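Acetylxylan esterase / glucomannan deacetylase (Cellvibrio japonicus, PDB 2W9X) removes acetyl groups from plant cell wall polysaccharides, deacetylating glucomannan in strong preference to xylan, as a secreted esterase of carbohydrate esterase family 2. Local coordinates at residues L66-D72 with G122-Y128; I32-L37 with S47-S51; P27-H31 with P135-R141; V154-S160 with T173-A179; Q144-I148 with F180-A185. All coordinates share one frame; numbering follows the deposited sequence.

Interaction 1: residues L66-D72 with G122-Y128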
# COMPACT_ATOMS: atom_id res chain seq x y z
N LEU B 66 -4.70 1.51 -46.88
CA LEU B 66 -4.78 2.44 -45.75
C LEU B 66 -3.83 3.62 -45.93
O LEU B 66 -2.68 3.46 -46.34
CB LEU B 66 -4.49 1.70 -44.43
CG LEU B 66 -4.80 2.38 -43.09
CD1 LEU B 66 -6.31 2.56 -42.88
CD2 LEU B 66 -4.21 1.56 -41.96
N THR B 67 -4.32 4.81 -45.62
CA THR B 67 -3.49 6.01 -45.58
C THR B 67 -3.66 6.68 -44.22
O THR B 67 -4.77 6.79 -43.69
CB THR B 67 -3.85 7.00 -46.72
OG1 THR B 67 -3.53 6.40 -47.99
CG2 THR B 67 -3.08 8.31 -46.59
N LEU B 68 -2.53 7.12 -43.67
CA LEU B 68 -2.52 7.93 -42.48
C LEU B 68 -2.24 9.37 -42.90
O LEU B 68 -1.25 9.64 -43.57
CB LEU B 68 -1.43 7.44 -41.52
CG LEU B 68 -1.69 6.27 -40.57
CD1 LEU B 68 -1.89 4.94 -41.28
CD2 LEU B 68 -0.50 6.17 -39.63
N LYS B 69 -3.13 10.29 -42.52
CA LYS B 69 -2.92 11.71 -42.76
C LYS B 69 -2.28 12.32 -41.53
O LYS B 69 -2.86 12.29 -40.44
CB LYS B 69 -4.24 12.42 -43.07
CG LYS B 69 -4.88 12.08 -44.40
CD LYS B 69 -6.04 13.02 -44.67
CE LYS B 69 -5.61 14.29 -45.41
NZ LYS B 69 -5.54 14.10 -46.89
N PHE B 70 -1.10 12.90 -41.72
CA PHE B 70 -0.34 13.52 -40.63
C PHE B 70 -0.28 15.03 -40.78
O PHE B 70 -0.30 15.55 -41.89
CB PHE B 70 1.10 13.02 -40.65
CG PHE B 70 1.31 11.66 -40.06
CD1 PHE B 70 1.29 11.48 -38.67
CD2 PHE B 70 1.60 10.57 -40.87
CE1 PHE B 70 1.52 10.22 -38.12
CE2 PHE B 70 1.84 9.31 -40.33
CZ PHE B 70 1.79 9.13 -38.96
N ASP B 71 -0.20 15.73 -39.65
CA ASP B 71 0.34 17.09 -39.59
C ASP B 71 1.20 17.17 -38.34
O ASP B 71 0.80 17.74 -37.31
CB ASP B 71 -0.76 18.16 -39.59
CG ASP B 71 -0.21 19.57 -39.83
OD1 ASP B 71 0.93 19.71 -40.33
OD2 ASP B 71 -0.91 20.56 -39.52
N ASP B 72 2.38 16.55 -38.42
CA ASP B 72 3.25 16.39 -37.27
C ASP B 72 4.73 16.27 -37.68
O ASP B 72 5.18 15.20 -38.13
CB ASP B 72 2.80 15.16 -36.46
CG ASP B 72 3.44 15.09 -35.08
OD1 ASP B 72 4.54 15.64 -34.88
OD2 ASP B 72 2.83 14.46 -34.19
N GLY B 122 1.46 18.20 -31.90
CA GLY B 122 1.39 17.56 -33.22
C GLY B 122 -0.04 17.23 -33.57
O GLY B 122 -0.89 17.14 -32.69
N ARG B 123 -0.33 17.06 -34.86
CA ARG B 123 -1.67 16.68 -35.28
C ARG B 123 -1.70 15.39 -36.10
O ARG B 123 -0.86 15.17 -36.98
CB ARG B 123 -2.35 17.82 -36.05
CG ARG B 123 -2.11 19.22 -35.45
CD ARG B 123 -3.19 20.21 -35.86
NE ARG B 123 -3.09 20.63 -37.26
CZ ARG B 123 -3.74 20.05 -38.26
NH1 ARG B 123 -4.53 19.01 -38.01
NH2 ARG B 123 -3.61 20.50 -39.51
N PHE B 124 -2.68 14.54 -35.79
CA PHE B 124 -3.03 13.39 -36.62
C PHE B 124 -4.39 13.67 -37.24
O PHE B 124 -5.32 14.09 -36.54
CB PHE B 124 -3.06 12.12 -35.77
CG PHE B 124 -3.43 10.87 -36.54
CD1 PHE B 124 -2.69 10.46 -37.64
CD2 PHE B 124 -4.50 10.08 -36.11
CE1 PHE B 124 -3.03 9.29 -38.33
CE2 PHE B 124 -4.84 8.90 -36.79
CZ PHE B 124 -4.10 8.51 -37.89
N LEU B 125 -4.50 13.42 -38.54
CA LEU B 125 -5.71 13.71 -39.30
C LEU B 125 -6.53 12.48 -39.72
O LEU B 125 -7.46 12.60 -40.52
CB LEU B 125 -5.38 14.58 -40.53
CG LEU B 125 -4.81 15.98 -40.32
CD1 LEU B 125 -4.71 16.73 -41.64
CD2 LEU B 125 -5.69 16.74 -39.38
N GLY B 126 -6.18 11.30 -39.20
CA GLY B 126 -7.03 10.11 -39.39
C GLY B 126 -6.53 8.99 -40.29
O GLY B 126 -5.50 9.12 -40.97
N PHE B 127 -7.29 7.89 -40.26
CA PHE B 127 -7.07 6.70 -41.08
C PHE B 127 -8.02 6.68 -42.28
O PHE B 127 -9.24 6.52 -42.10
CB PHE B 127 -7.33 5.43 -40.25
CG PHE B 127 -6.41 5.26 -39.07
CD1 PHE B 127 -5.11 4.78 -39.23
CD2 PHE B 127 -6.87 5.54 -37.78
CE1 PHE B 127 -4.27 4.61 -38.13
CE2 PHE B 127 -6.03 5.37 -36.67
CZ PHE B 127 -4.73 4.90 -36.85
N TYR B 128 -7.46 6.80 -43.49
CA TYR B 128 -8.25 6.90 -44.73
C TYR B 128 -8.16 5.65 -45.61
O TYR B 128 -7.10 5.00 -45.67
CB TYR B 128 -7.85 8.17 -45.50
CG TYR B 128 -8.45 9.43 -44.91
CD1 TYR B 128 -9.43 10.14 -45.60
CD2 TYR B 128 -8.06 9.89 -43.65
CE1 TYR B 128 -10.00 11.29 -45.05
CE2 TYR B 128 -8.63 11.04 -43.09
CZ TYR B 128 -9.59 11.73 -43.80
OH TYR B 128 -10.16 12.87 -43.26
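Two neighbouring antiparallel strands in a five-stranded sheet of the N-terminal beta domain, 67-72 and 122-128, pair through Thr67 with Tyr128 at one end and Asp71 with Arg123 at the other, with a beta bulge between. Tyr128 N donates to Thr67 O at 2.7 Å and almost straight, 178°. The extra residue of the bulge falls at Leu125-Gly126, where Leu125 N reaches Lys69 O and Lys69 N reaches Gly126 O; the backbone angles of Gly126 call for glycine. Thr67, Lys69, Asp71, Arg123, Leu125 and Tyr128 share one face. There the CD methylene of Lys69 lies over the Tyr128 ring, 3.9 Å from its centroid, a CH-pi contact, and the bent end of the chain carries NZ on to a salt bridge with Asp96. Asp71 OD2 meets Arg123 NH2 at 2.7 Å in a salt bridge, with carboxylate and guanidinium planes 80° apart rather than coplanar. The other face is mainly apolar, with Asp72 at its end. With CG anti to its backbone N (chi1 179°), Phe124 swings back over the strand pair, and Leu68 CG meets its ring edge, 4.0 Å from CE1. Leu68 CD1 also packs 3.8 Å from Phe127 CD1. This apolar face rests on strands 56-62 and 108-113 of the second sheet, through Phe57 and Leu111, while strands 47-50 and 95-98 flank the pair within its own sheet.

Interaction 2: residues I32-L37 with S47-S51; sequences IGGRVL and SYTYS
Val36 holds CG1 anti to its backbone N (chi1 163°), which turns that methyl to Tyr48, while CG2, beside the N, runs alongside Tyr50. CG1 comes within 3.5 Å of Tyr48 CB and sits near the plane of that ring, at its edge. Tyr50 has CG between its backbone N and carbonyl carbon (chi1 41°), which carries the ring away from 32-37; its CB stays 4.1 Å from Val36 CG2, and its hydroxyl hydrogen-bonds Asp72. From the other side of Gly33 and Gly34, Ile32 CD1 approaches the Tyr48 ring obliquely, 3.8 Å from CE1. The backbones join at one antiparallel hydrogen-bonded pair, Leu37 with Thr49. Leu37 N donates to Thr49 O at 2.7 Å, and Thr49 N returns the bond to Leu37 O at 177°. Beside the pair, one water hydrogen-bonds Ser47 OG and Thr49 OG1 and lies 2.9 Å from Leu37 O. Arg35 leads away: NH1 hydrogen-bonds Tyr219 O, and the guanidinium makes cation-pi contacts with the Tyr219 and Trp52 rings. Strand 31-33 belongs to one sheet and strand 37-39 to the other, so the chain crosses within 34-36 between the two antiparallel sheets of the N-terminal domain, a beta-sandwich-like arrangement, and enters the second at its outermost strand beside 47-50.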
# COMPACT_ATOMS: atom_id res chain seq x y z
N ILE B 32 -9.03 6.38 -29.55
CA ILE B 32 -7.93 7.24 -29.09
C ILE B 32 -7.48 6.87 -27.68
O ILE B 32 -8.30 6.75 -26.76
CB ILE B 32 -8.31 8.74 -29.09
CG1 ILE B 32 -8.76 9.19 -30.48
CG2 ILE B 32 -7.14 9.60 -28.59
CD1 ILE B 32 -9.99 10.11 -30.47
N GLY B 33 -6.17 6.70 -27.53
CA GLY B 33 -5.55 6.64 -26.22
C GLY B 33 -4.79 7.92 -25.91
O GLY B 33 -4.08 8.46 -26.76
N GLY B 34 -4.96 8.42 -24.69
CA GLY B 34 -4.24 9.61 -24.27
C GLY B 34 -5.03 10.87 -24.54
O GLY B 34 -6.06 10.84 -25.25
N ARG B 35 -4.55 11.96 -23.96
CA ARG B 35 -5.20 13.26 -24.03
C ARG B 35 -5.03 13.85 -25.42
O ARG B 35 -3.91 14.03 -25.89
CB ARG B 35 -4.64 14.21 -22.98
CG ARG B 35 -5.08 13.88 -21.58
CD ARG B 35 -4.44 14.81 -20.59
NE ARG B 35 -4.97 14.61 -19.24
CZ ARG B 35 -4.60 15.31 -18.18
NH1 ARG B 35 -3.69 16.28 -18.30
NH2 ARG B 35 -5.16 15.06 -17.01
N VAL B 36 -6.16 14.13 -26.06
CA VAL B 36 -6.18 14.62 -27.43
C VAL B 36 -7.25 15.69 -27.53
O VAL B 36 -8.37 15.52 -27.04
CB VAL B 36 -6.46 13.46 -28.43
CG1 VAL B 36 -6.89 13.98 -29.76
CG2 VAL B 36 -5.24 12.57 -28.60
N LEU B 37 -6.89 16.82 -28.14
CA LEU B 37 -7.84 17.86 -28.49
C LEU B 37 -8.45 17.48 -29.84
O LEU B 37 -7.75 17.50 -30.87
CB LEU B 37 -7.13 19.22 -28.60
CG LEU B 37 -7.83 20.54 -28.25
CD1 LEU B 37 -7.34 21.65 -29.16
CD2 LEU B 37 -9.37 20.47 -28.25
N SER B 47 -9.44 16.67 -36.79
CA SER B 47 -8.06 16.80 -36.38
C SER B 47 -7.87 16.47 -34.90
O SER B 47 -8.62 16.93 -34.03
CB SER B 47 -7.51 18.19 -36.71
OG SER B 47 -8.03 19.16 -35.84
N TYR B 48 -6.88 15.63 -34.65
CA TYR B 48 -6.53 15.22 -33.31
C TYR B 48 -5.19 15.87 -32.99
O TYR B 48 -4.17 15.56 -33.61
CB TYR B 48 -6.44 13.69 -33.25
CG TYR B 48 -7.63 12.99 -33.87
CD1 TYR B 48 -8.80 12.77 -33.13
CD2 TYR B 48 -7.61 12.57 -35.20
CE1 TYR B 48 -9.92 12.13 -33.71
CE2 TYR B 48 -8.71 11.94 -35.78
CZ TYR B 48 -9.86 11.72 -35.03
OH TYR B 48 -10.95 11.10 -35.62
N THR B 49 -5.21 16.83 -32.06
CA THR B 49 -4.00 17.53 -31.59
C THR B 49 -3.60 17.00 -30.20
O THR B 49 -4.44 16.82 -29.33
CB THR B 49 -4.22 19.08 -31.58
OG1 THR B 49 -4.65 19.50 -32.88
CG2 THR B 49 -2.94 19.84 -31.24
N TYR B 50 -2.30 16.73 -30.01
CA TYR B 50 -1.79 16.11 -28.78
C TYR B 50 -0.41 16.66 -28.38
O TYR B 50 0.31 17.19 -29.22
CB TYR B 50 -1.70 14.58 -28.95
CG TYR B 50 -1.19 14.22 -30.30
CD1 TYR B 50 -2.07 14.04 -31.38
CD2 TYR B 50 0.19 14.12 -30.54
CE1 TYR B 50 -1.59 13.74 -32.66
CE2 TYR B 50 0.68 13.83 -31.80
CZ TYR B 50 -0.21 13.64 -32.86
OH TYR B 50 0.28 13.35 -34.10
N SER B 51 -0.04 16.53 -27.10
CA SER B 51 1.31 16.91 -26.65
C SER B 51 1.85 16.06 -25.50
O SER B 51 3.08 15.90 -25.36
CB SER B 51 1.38 18.40 -26.28
OG SER B 51 0.42 18.69 -25.29
O HOH W 1 -2.30 15.82 -25.52
O HOH W 2 -7.35 19.18 -33.24

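Interaction 3: residues P27-H31 with P135-R141; sequences PLPLH and PLALPKR
Pro29 and Pro135 meet at about a right angle, Pro29 CG 3.6 Å from Pro135 CB, and Leu28 CD2 reaches the same pyrrolidine at CG, 4.1 Å away. Further along, Leu138 pushes its branched end against the backbone of 29-31: CD2 lies 3.5 Å from Leu30 O and CD1 3.7 Å from Pro29 O. No hydrogen bond joins the two segments, which run in nearly the same direction, 2° apart end to end. At the far end His31 has CG anti to its backbone N (chi1 168°), which brings the ring beside Pro139 and Arg141, with Pro139 O over one face. Arg141 NH1 stands 3.8 Å from His31 NE2, with ring and guanidinium planes 69° apart. The Arg141 guanidinium in turn has Pro139 CB over its centre, 3.5 Å above the plane. A second shell fixes these polar groups: Asp191 OD1 receives both His31 NE2 and Arg141 NH1, Glu58 and Asp189 make further salt bridges to the arginine, and these carboxylates probably balance its charge. Both segments are set along strand 56-62, through backbone bonds of His31 with Glu58 and of Leu136 with Ala60. The result is a surface pairing of two irregular, proline-rich segments: the chain's entry into the N-terminal beta domain lies beside its exit, and 135-141 is the linker leading to strand 144-149 of the SGNH-hydrolase domain.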
# COMPACT_ATOMS: atom_id res chain seq x y z
N PRO B 27 -12.60 8.58 -44.12
CA PRO B 27 -11.98 8.25 -42.83
C PRO B 27 -12.69 7.10 -42.11
O PRO B 27 -13.92 7.00 -42.17
CB PRO B 27 -12.12 9.56 -42.04
CG PRO B 27 -13.35 10.20 -42.58
CD PRO B 27 -13.52 9.74 -44.02
N LEU B 28 -11.92 6.25 -41.44
CA LEU B 28 -12.45 5.13 -40.66
C LEU B 28 -12.78 5.53 -39.22
O LEU B 28 -12.20 6.49 -38.70
CB LEU B 28 -11.43 3.98 -40.63
CG LEU B 28 -11.36 2.99 -41.79
CD1 LEU B 28 -10.06 2.19 -41.73
CD2 LEU B 28 -12.58 2.07 -41.80
N PRO B 29 -13.74 4.83 -38.57
CA PRO B 29 -13.88 4.96 -37.12
C PRO B 29 -12.59 4.57 -36.40
O PRO B 29 -11.95 3.58 -36.77
CB PRO B 29 -15.00 3.97 -36.76
CG PRO B 29 -15.20 3.13 -37.98
CD PRO B 29 -14.76 3.94 -39.15
N LEU B 30 -12.23 5.35 -35.38
CA LEU B 30 -10.99 5.15 -34.67
C LEU B 30 -11.21 5.24 -33.16
O LEU B 30 -12.25 5.72 -32.69
CB LEU B 30 -9.92 6.13 -35.17
CG LEU B 30 -9.49 7.43 -34.47
CD1 LEU B 30 -8.64 8.23 -35.44
CD2 LEU B 30 -10.64 8.28 -33.97
N HIS B 31 -10.21 4.74 -32.42
CA HIS B 31 -10.16 4.77 -30.97
C HIS B 31 -8.90 5.53 -30.56
O HIS B 31 -7.85 5.35 -31.16
CB HIS B 31 -10.11 3.34 -30.42
CG HIS B 31 -9.77 3.25 -28.96
ND1 HIS B 31 -10.69 3.50 -27.96
CD2 HIS B 31 -8.62 2.93 -28.33
CE1 HIS B 31 -10.12 3.34 -26.78
NE2 HIS B 31 -8.86 2.99 -26.98
N PRO B 135 -15.64 -1.11 -41.94
CA PRO B 135 -15.19 -0.82 -40.59
C PRO B 135 -15.41 -2.03 -39.68
O PRO B 135 -16.44 -2.70 -39.79
CB PRO B 135 -16.09 0.35 -40.16
CG PRO B 135 -16.53 0.98 -41.43
CD PRO B 135 -16.66 -0.15 -42.40
N LEU B 136 -14.44 -2.31 -38.81
CA LEU B 136 -14.57 -3.42 -37.87
C LEU B 136 -14.51 -2.95 -36.42
O LEU B 136 -14.18 -1.78 -36.14
CB LEU B 136 -13.50 -4.50 -38.14
CG LEU B 136 -13.46 -5.27 -39.48
CD1 LEU B 136 -12.36 -6.32 -39.45
CD2 LEU B 136 -14.81 -5.91 -39.84
N ALA B 137 -14.85 -3.86 -35.50
CA ALA B 137 -14.91 -3.55 -34.08
C ALA B 137 -13.59 -2.97 -33.58
O ALA B 137 -12.51 -3.56 -33.77
CB ALA B 137 -15.31 -4.79 -33.28
N LEU B 138 -13.69 -1.80 -32.96
CA LEU B 138 -12.57 -1.19 -32.25
C LEU B 138 -12.44 -1.85 -30.88
O LEU B 138 -13.35 -2.56 -30.45
CB LEU B 138 -12.83 0.32 -32.10
CG LEU B 138 -12.40 1.27 -33.22
CD1 LEU B 138 -12.38 0.60 -34.58
CD2 LEU B 138 -13.34 2.46 -33.24
N PRO B 139 -11.28 -1.66 -30.21
CA PRO B 139 -11.11 -2.20 -28.86
C PRO B 139 -12.08 -1.58 -27.84
O PRO B 139 -12.26 -0.36 -27.81
CB PRO B 139 -9.67 -1.82 -28.51
CG PRO B 139 -9.01 -1.55 -29.83
CD PRO B 139 -10.07 -0.96 -30.67
N LYS B 140 -12.71 -2.44 -27.05
CA LYS B 140 -13.63 -2.03 -26.00
C LYS B 140 -13.01 -2.39 -24.65
O LYS B 140 -13.49 -3.28 -23.95
N ARG B 141 -11.94 -1.70 -24.29
CA ARG B 141 -11.20 -2.01 -23.07
C ARG B 141 -11.91 -1.45 -21.83
O ARG B 141 -12.16 -0.25 -21.74
CB ARG B 141 -9.75 -1.49 -23.17
CG ARG B 141 -9.08 -1.85 -24.48
CD ARG B 141 -7.61 -1.53 -24.49
NE ARG B 141 -6.98 -2.15 -25.66
CZ ARG B 141 -6.59 -1.50 -26.75
NH1 ARG B 141 -6.74 -0.17 -26.83
NH2 ARG B 141 -6.06 -2.17 -27.78

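Interaction 4: residues V154-S160 with T173-A179; sequences VGYGNTS and TTNSQMA
The chain leaves the short helix 151-154 at Gly155 with positive phi (92°), then makes a type II turn over Gly155-Asn158 and a type I turn over Gly157-Ser160, against which 173-179 is laid. A chi1 of 62° folds the Asn158 side chain in over its own main chain and points its amide at the backbone of Asn175: OD1 accepts from Asn175 N at 3.0 Å, and ND2 donates to Asn175 O at 2.9 Å. Met178 N reaches that same carbonyl oxygen from the opposite face. In this SGNH-hydrolase fold Ser151, inferred to be the nucleophile, begins the helix before the loop, and Tyr156 on the turn stacks its ring on His336 and hydrogen-bonds His334. Thr174 OG1 receives Gly157 N at 2.9 Å, 174° at the hydrogen, and also hydrogen-bonds Leu170 O. Thr159 grips Thr173 O twice, through N and, at 2.7 Å, OG1. Ser176 OG donates to Val154 O at 2.7 Å in the carbonyl plane, tying down the helix end.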
# COMPACT_ATOMS: atom_id res chain seq x y z
N VAL B 154 7.90 9.42 -18.47
CA VAL B 154 8.04 9.70 -19.91
C VAL B 154 8.87 8.63 -20.66
O VAL B 154 8.57 8.29 -21.80
CB VAL B 154 8.73 11.08 -20.15
CG1 VAL B 154 9.08 11.28 -21.63
CG2 VAL B 154 7.87 12.27 -19.63
N GLY B 155 9.92 8.13 -20.02
CA GLY B 155 10.88 7.26 -20.71
C GLY B 155 12.05 8.04 -21.30
O GLY B 155 12.66 7.63 -22.28
N TYR B 156 12.33 9.19 -20.71
CA TYR B 156 13.50 10.02 -21.01
C TYR B 156 14.77 9.23 -21.26
O TYR B 156 15.31 8.60 -20.34
CB TYR B 156 13.74 10.93 -19.81
CG TYR B 156 14.89 11.92 -19.84
CD1 TYR B 156 14.64 13.29 -19.89
CD2 TYR B 156 16.23 11.51 -19.69
CE1 TYR B 156 15.67 14.23 -19.85
CE2 TYR B 156 17.27 12.44 -19.65
CZ TYR B 156 16.98 13.79 -19.73
OH TYR B 156 18.00 14.71 -19.69
N GLY B 157 15.25 9.31 -22.50
CA GLY B 157 16.49 8.71 -22.95
C GLY B 157 16.59 7.21 -22.73
O GLY B 157 17.70 6.69 -22.63
N ASN B 158 15.45 6.52 -22.67
CA ASN B 158 15.45 5.13 -22.17
C ASN B 158 16.12 4.12 -23.12
O ASN B 158 16.70 3.12 -22.66
CB ASN B 158 14.06 4.67 -21.70
CG ASN B 158 13.00 4.67 -22.82
OD1 ASN B 158 13.27 5.07 -23.94
ND2 ASN B 158 11.80 4.18 -22.50
N THR B 159 16.06 4.37 -24.43
CA THR B 159 16.68 3.45 -25.40
C THR B 159 18.09 3.88 -25.80
O THR B 159 18.67 3.31 -26.72
CB THR B 159 15.83 3.30 -26.69
OG1 THR B 159 15.88 4.53 -27.43
CG2 THR B 159 14.37 2.95 -26.35
N SER B 160 18.64 4.90 -25.15
CA SER B 160 20.01 5.31 -25.46
C SER B 160 20.99 4.30 -24.91
O SER B 160 20.87 3.90 -23.74
CB SER B 160 20.32 6.69 -24.87
OG SER B 160 21.66 7.04 -25.16
N THR B 173 16.18 9.08 -28.64
CA THR B 173 16.29 7.87 -27.85
C THR B 173 15.17 7.73 -26.82
O THR B 173 15.06 6.71 -26.14
CB THR B 173 17.69 7.74 -27.19
OG1 THR B 173 17.96 8.90 -26.39
CG2 THR B 173 18.78 7.57 -28.26
N THR B 174 14.32 8.75 -26.73
CA THR B 174 13.18 8.72 -25.81
C THR B 174 12.04 7.93 -26.47
O THR B 174 11.52 8.33 -27.51
CB THR B 174 12.76 10.15 -25.34
OG1 THR B 174 13.83 10.77 -24.61
CG2 THR B 174 11.51 10.11 -24.46
N ASN B 175 11.69 6.78 -25.88
CA ASN B 175 10.58 5.98 -26.39
C ASN B 175 9.57 5.71 -25.27
O ASN B 175 9.74 4.78 -24.46
CB ASN B 175 11.07 4.67 -27.01
CG ASN B 175 9.96 3.89 -27.71
OD1 ASN B 175 8.79 3.98 -27.34
ND2 ASN B 175 10.33 3.11 -28.72
N SER B 176 8.51 6.52 -25.26
CA SER B 176 7.53 6.44 -24.19
C SER B 176 6.80 5.10 -24.14
O SER B 176 6.35 4.69 -23.07
CB SER B 176 6.52 7.59 -24.31
OG SER B 176 7.15 8.83 -24.00
N GLN B 177 6.69 4.43 -25.29
CA GLN B 177 5.95 3.19 -25.39
C GLN B 177 6.72 2.02 -24.80
O GLN B 177 6.15 0.94 -24.54
CB GLN B 177 5.58 2.90 -26.85
CG GLN B 177 4.72 3.97 -27.53
CD GLN B 177 3.38 4.21 -26.84
OE1 GLN B 177 2.73 5.22 -27.10
NE2 GLN B 177 2.97 3.30 -25.98
N MET B 178 8.01 2.23 -24.57
CA MET B 178 8.83 1.25 -23.85
C MET B 178 9.10 1.59 -22.38
O MET B 178 9.72 0.80 -21.66
CB MET B 178 10.11 0.97 -24.60
CG MET B 178 9.75 0.26 -25.86
SD MET B 178 11.14 -0.40 -26.62
CE MET B 178 11.96 1.10 -27.11
N ALA B 179 8.61 2.75 -21.94
CA ALA B 179 8.61 3.07 -20.53
C ALA B 179 7.64 2.13 -19.80
O ALA B 179 6.79 1.50 -20.42
CB ALA B 179 8.25 4.54 -20.30

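Interaction 5: residues Q144-I148 with F180-A185; sequences QIEFI and FGPLTA
Phe180 O, at the start of helix 180-187, is gripped twice by Thr184: OG1 donates at 2.7 Å and the backbone N at 2.9 Å, from opposite faces of the carbonyl plane. With its hydroxyl held there, Thr184 presents carbon to the strand, CB lying 3.8 Å from Phe147 CZ. The Phe147 ring lies flat against the helix, Gly181 CA over its centre, 3.4 Å from the centroid and 8° off the normal, a CH-pi contact. Phe180, its ring tucked back over its own backbone by a chi1 of 60°, brings CE1 to 3.8 Å from Phe147 CD1, the ring planes at 68°. One turn on, Ile145 CG2 meets Ala185 CB at 3.5 Å. Val241 and Leu349 also touch Phe147. With no hydrogen bond between strand and helix, the antiparallel pair is joined by apolar packing, and glycine and alanine let the helix lie close to the parallel sheet.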
# COMPACT_ATOMS: atom_id res chain seq x y z
N GLN B 144 -8.75 0.63 -17.38
CA GLN B 144 -8.13 1.93 -17.64
C GLN B 144 -7.12 2.23 -16.53
O GLN B 144 -7.41 2.05 -15.34
CB GLN B 144 -9.19 3.03 -17.69
CG GLN B 144 -10.18 2.94 -18.84
CD GLN B 144 -11.15 4.10 -18.83
OE1 GLN B 144 -11.34 4.76 -17.80
NE2 GLN B 144 -11.78 4.35 -19.97
N ILE B 145 -5.93 2.67 -16.94
CA ILE B 145 -4.84 3.00 -16.03
C ILE B 145 -4.17 4.31 -16.46
O ILE B 145 -3.95 4.55 -17.65
CB ILE B 145 -3.79 1.84 -15.92
CG1 ILE B 145 -2.73 2.16 -14.84
CG2 ILE B 145 -3.16 1.53 -17.30
CD1 ILE B 145 -1.96 0.92 -14.31
N GLU B 146 -3.85 5.15 -15.48
CA GLU B 146 -3.20 6.42 -15.75
C GLU B 146 -1.87 6.51 -15.04
O GLU B 146 -1.77 6.17 -13.85
CB GLU B 146 -4.11 7.59 -15.33
CG GLU B 146 -3.42 8.94 -15.38
CD GLU B 146 -4.38 10.11 -15.31
OE1 GLU B 146 -5.60 9.87 -15.37
OE2 GLU B 146 -3.91 11.27 -15.21
N PHE B 147 -0.84 6.96 -15.76
CA PHE B 147 0.48 7.23 -15.18
C PHE B 147 0.77 8.71 -15.18
O PHE B 147 0.72 9.36 -16.22
CB PHE B 147 1.59 6.47 -15.94
CG PHE B 147 1.52 4.98 -15.73
CD1 PHE B 147 2.33 4.37 -14.79
CD2 PHE B 147 0.61 4.21 -16.45
CE1 PHE B 147 2.28 2.97 -14.59
CE2 PHE B 147 0.54 2.82 -16.25
CZ PHE B 147 1.38 2.20 -15.31
N ILE B 148 1.04 9.23 -13.99
CA ILE B 148 1.33 10.65 -13.80
C ILE B 148 2.76 10.73 -13.30
O ILE B 148 3.15 9.98 -12.39
CB ILE B 148 0.37 11.31 -12.77
CG1 ILE B 148 -1.11 11.04 -13.13
CG2 ILE B 148 0.65 12.80 -12.68
CD1 ILE B 148 -2.13 11.55 -12.06
N PHE B 180 7.74 2.08 -18.47
CA PHE B 180 6.98 1.12 -17.66
C PHE B 180 5.45 1.27 -17.71
O PHE B 180 4.73 0.30 -17.48
CB PHE B 180 7.50 1.11 -16.21
CG PHE B 180 7.39 2.45 -15.51
CD1 PHE B 180 6.16 2.87 -14.94
CD2 PHE B 180 8.51 3.27 -15.38
CE1 PHE B 180 6.06 4.11 -14.27
CE2 PHE B 180 8.42 4.49 -14.72
CZ PHE B 180 7.18 4.92 -14.16
N GLY B 181 4.96 2.47 -18.02
CA GLY B 181 3.53 2.73 -18.04
C GLY B 181 2.76 2.01 -19.14
O GLY B 181 1.88 1.21 -18.84
N PRO B 182 3.08 2.31 -20.41
CA PRO B 182 2.49 1.54 -21.52
C PRO B 182 2.69 0.03 -21.41
O PRO B 182 1.76 -0.73 -21.70
CB PRO B 182 3.19 2.11 -22.76
CG PRO B 182 3.42 3.53 -22.37
CD PRO B 182 3.94 3.39 -20.93
N LEU B 183 3.87 -0.41 -20.96
CA LEU B 183 4.14 -1.84 -20.80
C LEU B 183 3.25 -2.47 -19.74
O LEU B 183 2.74 -3.58 -19.93
CB LEU B 183 5.62 -2.11 -20.45
CG LEU B 183 6.76 -1.73 -21.39
CD1 LEU B 183 8.07 -2.15 -20.73
CD2 LEU B 183 6.61 -2.33 -22.82
N THR B 184 3.06 -1.78 -18.61
CA THR B 184 2.10 -2.24 -17.60
C THR B 184 0.66 -2.33 -18.14
O THR B 184 -0.01 -3.34 -17.96
CB THR B 184 2.19 -1.41 -16.30
OG1 THR B 184 3.55 -1.42 -15.83
CG2 THR B 184 1.30 -1.98 -15.21
N ALA B 185 0.18 -1.28 -18.80
CA ALA B 185 -1.18 -1.27 -19.33
C ALA B 185 -1.42 -2.42 -20.33
O ALA B 185 -2.47 -3.06 -20.32
CB ALA B 185 -1.46 0.05 -19.98

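Interactions 1 and 2 belong to the same five-stranded sheet, where strands 122-128 and 47-50 are neighbours and Phe124 N bonds Tyr48 O; both combine backbone pairing with aromatic side chains and are partly buried. Interaction 3 is the surface contact, built of prolines and leucines without cross-segment hydrogen bonds, and it meets interaction 1 through Leu28 N and Phe127 O. Interactions 4 and 5 are buried in the catalytic domain, with 173-179 running straight into 180-185. They differ in chemistry: interaction 4 joins two loops by polar bonds beside the active site, whereas interaction 5 packs helix on parallel sheet by apolar contact. Interactions 3 and 5 nearly adjoin in sequence, marking the passage between domains.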